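Local atomic coordinates of tRNA (cytosine(72)-C(5))-methyltransferase (Pyrococcus horikoshii, PDB entry 5ZVE), a protein that methylates the C5 position of cytosine 72 in several tRNAs, using S-adenosyl-L-methionine as the methyl donor. Residues 58-62 against 71-75; 344-350 against 358-362. One frame throughout, in Å; residues are numbered along the deposited sequence.

Contact 1: 58-62 against 71-75; sequences GLKPL and LYFVR
At the outer edge of the antiparallel sheet in the N-terminal ferredoxin-like domain, the chain leaves helix 47-56 and reaches the short edge strand 62-63, which pairs with strand 70-74. Gly58, at phi/psi 86/9°, is the C-prime residue of a Schellman motif that ends the helix; at this positive phi a CB would collide with the carbonyl O of the residue before, so glycine fits. Leu59 (-88/157°), Pro61 (-70/145°) and Leu62 (-120/149°) are extended, with a bend at Lys60 (psi 69°), and the line from CA of Leu59 to CA of Leu62 makes 109° with that from Leu71 to Val74, so the chains meet steeply and pair only at the end. Leu62 and Tyr72 form an antiparallel hydrogen-bonded pair, CA-CA 5.2 Å, with Leu62 N to Tyr72 O and Tyr72 N to Leu62 O both 2.8 Å; Leu71 CA adds a CA-H...O contact of 3.2 Å to Leu62 O. Where the incoming loop swings away from the strand, a water bridges: it donates to Lys60 O and accepts from Val74 N, both at 2.8 Å. The loop thus delivers the chain to the edge of a four-stranded sheet whose two faces pack differently. On one, Tyr72 (chi1 p) lays its ring against Leu62, whose CB sits over the ring face, 3.9 Å from the centroid in a CH-pi contact; Leu62 CD1 also reaches Val74 CG2 at 3.7 Å. On the other, Phe73 (chi1 m) brings CE2 to 3.8 Å from both Leu59 CB and Pro61 CB, while Leu71 CD1 lies 4.3 Å from Pro61 CB. Leu54 of helix 47-56 touches Leu59, Pro61 and Phe73 there.

Contact 2: 344-350 against 358-362; sequences LEEQSIF and MNKVQ
Gln362 NE2 donates two hydrogen bonds, to Gln347 OE1 at 2.8 Å and to Ile349 O at 2.9 Å, tying 344-350, which is loop beyond Leu344, to strand 361-364 in the Rossmann-like methyltransferase domain. The loop leaves strand 342-344 and curves round the Gln362 side chain (chi1 and chi2 t), whose OE1 accepts from Ile351 N and Gly352 N. No direct backbone hydrogen bond joins the segments, although Glu346 and Lys360 approach to CA-CA 5.6 Å. Two waters bridge instead: one links Lys360 O (3.0 Å) with Glu345 O (3.0 Å) and Gln347 NE2 (3.0 Å), the other accepts from Gln347 N (3.0 Å) and donates to Lys360 O (2.7 Å). Lys360 extends along the loop backbone, CD 3.8 Å from Glu346 N. Phe350 (chi1 t) covers Gln362, whose CG makes a CH-pi contact 3.8 Å from the ring centroid. At the far end, Leu344 CD2 meets Val361 CG1 at 3.6 Å and Leu344 CD1 meets Met358 CE at 3.5 Å.

Contact 1 belongs to the ferredoxin-like region and contact 2 to the RsmB/F methyltransferase region; in sequence the first closes before the second opens. Their centres are 29 Å apart and their nearest atoms about 12 Å apart, so they do not touch, although Ile349 of contact 2 packs on Leu67, within the connection between the two segments of contact 1. Contact 1 lies away from the cofactor-binding residues and from the probable nucleophile Cys323. In contact 2 the Gln347 side chain is about 11 Å from that of Lys211, an S-adenosyl-L-methionine-binding residue, too far for direct contact. Contact 1 is held by a backbone beta bridge, contact 2 by side-chain hydrogen bonds of Gln362; water bridges supplement both.

Contact 1: 58-62 against 71-75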
# COMPACT_ATOMS: atom_id res chain seq x y z
N GLY A 58 7.75 16.96 -16.63
CA GLY A 58 9.09 16.92 -16.05
C GLY A 58 9.39 15.66 -15.26
O GLY A 58 10.41 15.58 -14.57
N LEU A 59 8.51 14.67 -15.34
CA LEU A 59 8.69 13.45 -14.58
C LEU A 59 9.54 12.44 -15.35
O LEU A 59 9.62 12.51 -16.58
CB LEU A 59 7.33 12.85 -14.22
CG LEU A 59 6.41 13.82 -13.49
CD1 LEU A 59 5.13 13.14 -13.04
CD2 LEU A 59 7.13 14.46 -12.30
N LYS A 60 10.16 11.52 -14.63
CA LYS A 60 11.01 10.51 -15.27
C LYS A 60 10.49 9.09 -15.02
O LYS A 60 11.12 8.30 -14.31
CB LYS A 60 12.45 10.64 -14.78
CG LYS A 60 13.11 11.94 -15.23
CD LYS A 60 14.52 12.08 -14.68
CE LYS A 60 15.21 13.31 -15.27
NZ LYS A 60 16.59 13.48 -14.75
N PRO A 61 9.34 8.75 -15.62
CA PRO A 61 8.79 7.42 -15.38
C PRO A 61 9.65 6.35 -16.04
O PRO A 61 10.21 6.59 -17.10
CB PRO A 61 7.41 7.50 -16.03
CG PRO A 61 7.62 8.44 -17.17
CD PRO A 61 8.63 9.46 -16.70
N LEU A 62 9.77 5.20 -15.40
CA LEU A 62 10.49 4.08 -15.99
C LEU A 62 9.55 2.89 -16.15
O LEU A 62 8.63 2.71 -15.36
CB LEU A 62 11.70 3.71 -15.12
CG LEU A 62 12.71 4.82 -14.87
CD1 LEU A 62 13.80 4.34 -13.94
CD2 LEU A 62 13.30 5.30 -16.19
N LEU A 71 4.59 1.39 -14.29
CA LEU A 71 5.58 2.46 -14.40
C LEU A 71 6.05 2.81 -13.01
O LEU A 71 5.27 2.78 -12.07
CB LEU A 71 5.01 3.71 -15.08
CG LEU A 71 4.77 3.69 -16.59
CD1 LEU A 71 4.05 4.95 -17.01
CD2 LEU A 71 6.08 3.56 -17.32
N TYR A 72 7.33 3.15 -12.87
CA TYR A 72 7.81 3.54 -11.55
C TYR A 72 8.74 4.74 -11.61
O TYR A 72 9.36 5.03 -12.64
CB TYR A 72 8.49 2.36 -10.85
CG TYR A 72 9.80 1.92 -11.46
CD1 TYR A 72 11.00 2.50 -11.06
CD2 TYR A 72 9.85 0.92 -12.43
CE1 TYR A 72 12.20 2.10 -11.61
CE2 TYR A 72 11.05 0.52 -12.98
CZ TYR A 72 12.22 1.12 -12.57
OH TYR A 72 13.43 0.73 -13.11
N PHE A 73 8.82 5.45 -10.49
CA PHE A 73 9.70 6.59 -10.36
C PHE A 73 10.77 6.28 -9.34
O PHE A 73 10.50 5.65 -8.31
CB PHE A 73 8.93 7.85 -9.95
CG PHE A 73 7.78 8.17 -10.87
CD1 PHE A 73 6.54 7.57 -10.70
CD2 PHE A 73 7.94 9.08 -11.90
CE1 PHE A 73 5.49 7.87 -11.54
CE2 PHE A 73 6.90 9.39 -12.75
CZ PHE A 73 5.67 8.78 -12.57
N VAL A 74 12.00 6.68 -9.62
CA VAL A 74 13.09 6.41 -8.71
C VAL A 74 13.06 7.44 -7.58
O VAL A 74 12.91 8.64 -7.81
CB VAL A 74 14.46 6.44 -9.42
CG1 VAL A 74 15.58 6.21 -8.42
CG2 VAL A 74 14.51 5.38 -10.51
N ARG A 75 13.20 6.95 -6.36
CA ARG A 75 13.16 7.79 -5.17
C ARG A 75 14.44 8.59 -5.01
O ARG A 75 15.52 8.14 -5.38
CB ARG A 75 12.90 6.91 -3.94
CG ARG A 75 12.98 7.62 -2.61
CD ARG A 75 14.19 7.12 -1.85
NE ARG A 75 13.85 6.08 -0.89
CZ ARG A 75 14.73 5.28 -0.31
NH1 ARG A 75 16.02 5.38 -0.59
NH2 ARG A 75 14.31 4.37 0.57
O HOH W 1 12.61 8.00 -11.97

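Contact 2: 344-350 against 358-362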
# COMPACT_ATOMS: atom_id res chain seq x y z
N LEU A 344 -2.43 -25.38 -3.15
CA LEU A 344 -1.51 -24.37 -3.67
C LEU A 344 -1.29 -24.52 -5.17
O LEU A 344 -1.13 -25.63 -5.68
CB LEU A 344 -0.16 -24.45 -2.95
CG LEU A 344 -0.01 -23.76 -1.60
CD1 LEU A 344 1.25 -24.25 -0.93
CD2 LEU A 344 0.05 -22.27 -1.77
N GLU A 345 -1.27 -23.39 -5.87
CA GLU A 345 -1.02 -23.38 -7.31
C GLU A 345 0.07 -22.38 -7.66
O GLU A 345 0.21 -21.33 -7.03
CB GLU A 345 -2.30 -23.04 -8.07
CG GLU A 345 -3.45 -23.99 -7.81
CD GLU A 345 -3.67 -24.97 -8.94
OE1 GLU A 345 -4.01 -24.53 -10.06
OE2 GLU A 345 -3.50 -26.20 -8.72
N GLU A 346 0.85 -22.72 -8.68
CA GLU A 346 1.89 -21.85 -9.21
C GLU A 346 1.31 -20.51 -9.64
O GLU A 346 0.27 -20.46 -10.30
CB GLU A 346 2.58 -22.54 -10.39
CG GLU A 346 3.85 -21.88 -10.88
CD GLU A 346 4.41 -22.56 -12.11
OE1 GLU A 346 3.66 -22.70 -13.11
OE2 GLU A 346 5.59 -22.96 -12.09
N GLN A 347 1.98 -19.43 -9.27
CA GLN A 347 1.53 -18.10 -9.67
C GLN A 347 2.18 -17.73 -10.99
O GLN A 347 3.33 -18.07 -11.25
CB GLN A 347 1.85 -17.08 -8.58
CG GLN A 347 1.18 -17.36 -7.25
CD GLN A 347 1.53 -16.34 -6.19
OE1 GLN A 347 1.98 -15.24 -6.50
NE2 GLN A 347 1.30 -16.69 -4.93
N SER A 348 1.43 -17.02 -11.83
CA SER A 348 1.84 -16.77 -13.21
C SER A 348 3.04 -15.84 -13.28
O SER A 348 3.86 -15.94 -14.19
CB SER A 348 0.68 -16.19 -14.02
OG SER A 348 0.25 -14.96 -13.48
N ILE A 349 3.13 -14.92 -12.32
CA ILE A 349 4.29 -14.05 -12.20
C ILE A 349 4.95 -14.27 -10.85
O ILE A 349 4.31 -14.10 -9.82
CB ILE A 349 3.90 -12.56 -12.36
CG1 ILE A 349 3.31 -12.31 -13.75
CG2 ILE A 349 5.11 -11.67 -12.10
CD1 ILE A 349 2.77 -10.90 -13.94
N PHE A 350 6.22 -14.66 -10.86
CA PHE A 350 6.95 -14.85 -9.62
C PHE A 350 8.28 -14.13 -9.69
O PHE A 350 9.24 -14.63 -10.27
CB PHE A 350 7.18 -16.34 -9.34
CG PHE A 350 7.37 -16.65 -7.88
CD1 PHE A 350 8.51 -16.24 -7.21
CD2 PHE A 350 6.40 -17.36 -7.18
CE1 PHE A 350 8.69 -16.51 -5.86
CE2 PHE A 350 6.57 -17.65 -5.84
CZ PHE A 350 7.72 -17.23 -5.18
N MET A 358 7.74 -22.90 2.66
CA MET A 358 6.53 -23.06 1.87
C MET A 358 6.74 -22.59 0.43
O MET A 358 7.22 -21.48 0.21
CB MET A 358 5.40 -22.29 2.52
CG MET A 358 4.10 -22.50 1.86
SD MET A 358 2.80 -21.81 2.87
CE MET A 358 1.54 -21.92 1.66
N ASN A 359 6.35 -23.42 -0.54
CA ASN A 359 6.95 -23.37 -1.87
C ASN A 359 6.31 -22.47 -2.94
O ASN A 359 7.03 -21.80 -3.68
CB ASN A 359 7.03 -24.79 -2.43
CG ASN A 359 8.40 -25.41 -2.22
OD1 ASN A 359 9.42 -24.73 -2.31
ND2 ASN A 359 8.42 -26.71 -1.95
N LYS A 360 4.98 -22.44 -3.03
CA LYS A 360 4.37 -21.77 -4.17
C LYS A 360 3.82 -20.38 -3.85
O LYS A 360 3.38 -19.67 -4.76
CB LYS A 360 3.25 -22.64 -4.74
CG LYS A 360 3.74 -23.96 -5.32
CD LYS A 360 2.61 -24.73 -5.97
CE LYS A 360 3.13 -25.96 -6.69
NZ LYS A 360 2.02 -26.68 -7.38
N VAL A 361 3.86 -19.98 -2.59
CA VAL A 361 3.46 -18.62 -2.23
C VAL A 361 4.59 -17.64 -2.49
O VAL A 361 5.75 -18.02 -2.55
CB VAL A 361 3.02 -18.51 -0.75
CG1 VAL A 361 1.75 -19.30 -0.53
CG2 VAL A 361 4.13 -18.96 0.18
N GLN A 362 4.24 -16.37 -2.63
CA GLN A 362 5.21 -15.37 -3.05
C GLN A 362 5.31 -14.23 -2.05
O GLN A 362 4.33 -13.56 -1.75
CB GLN A 362 4.84 -14.83 -4.43
CG GLN A 362 5.88 -13.90 -5.03
CD GLN A 362 5.56 -13.48 -6.45
OE1 GLN A 362 6.38 -12.85 -7.11
NE2 GLN A 362 4.36 -13.82 -6.92
O HOH W 2 0.41 -19.53 -4.62
O HOH W 3 4.21 -20.05 -7.34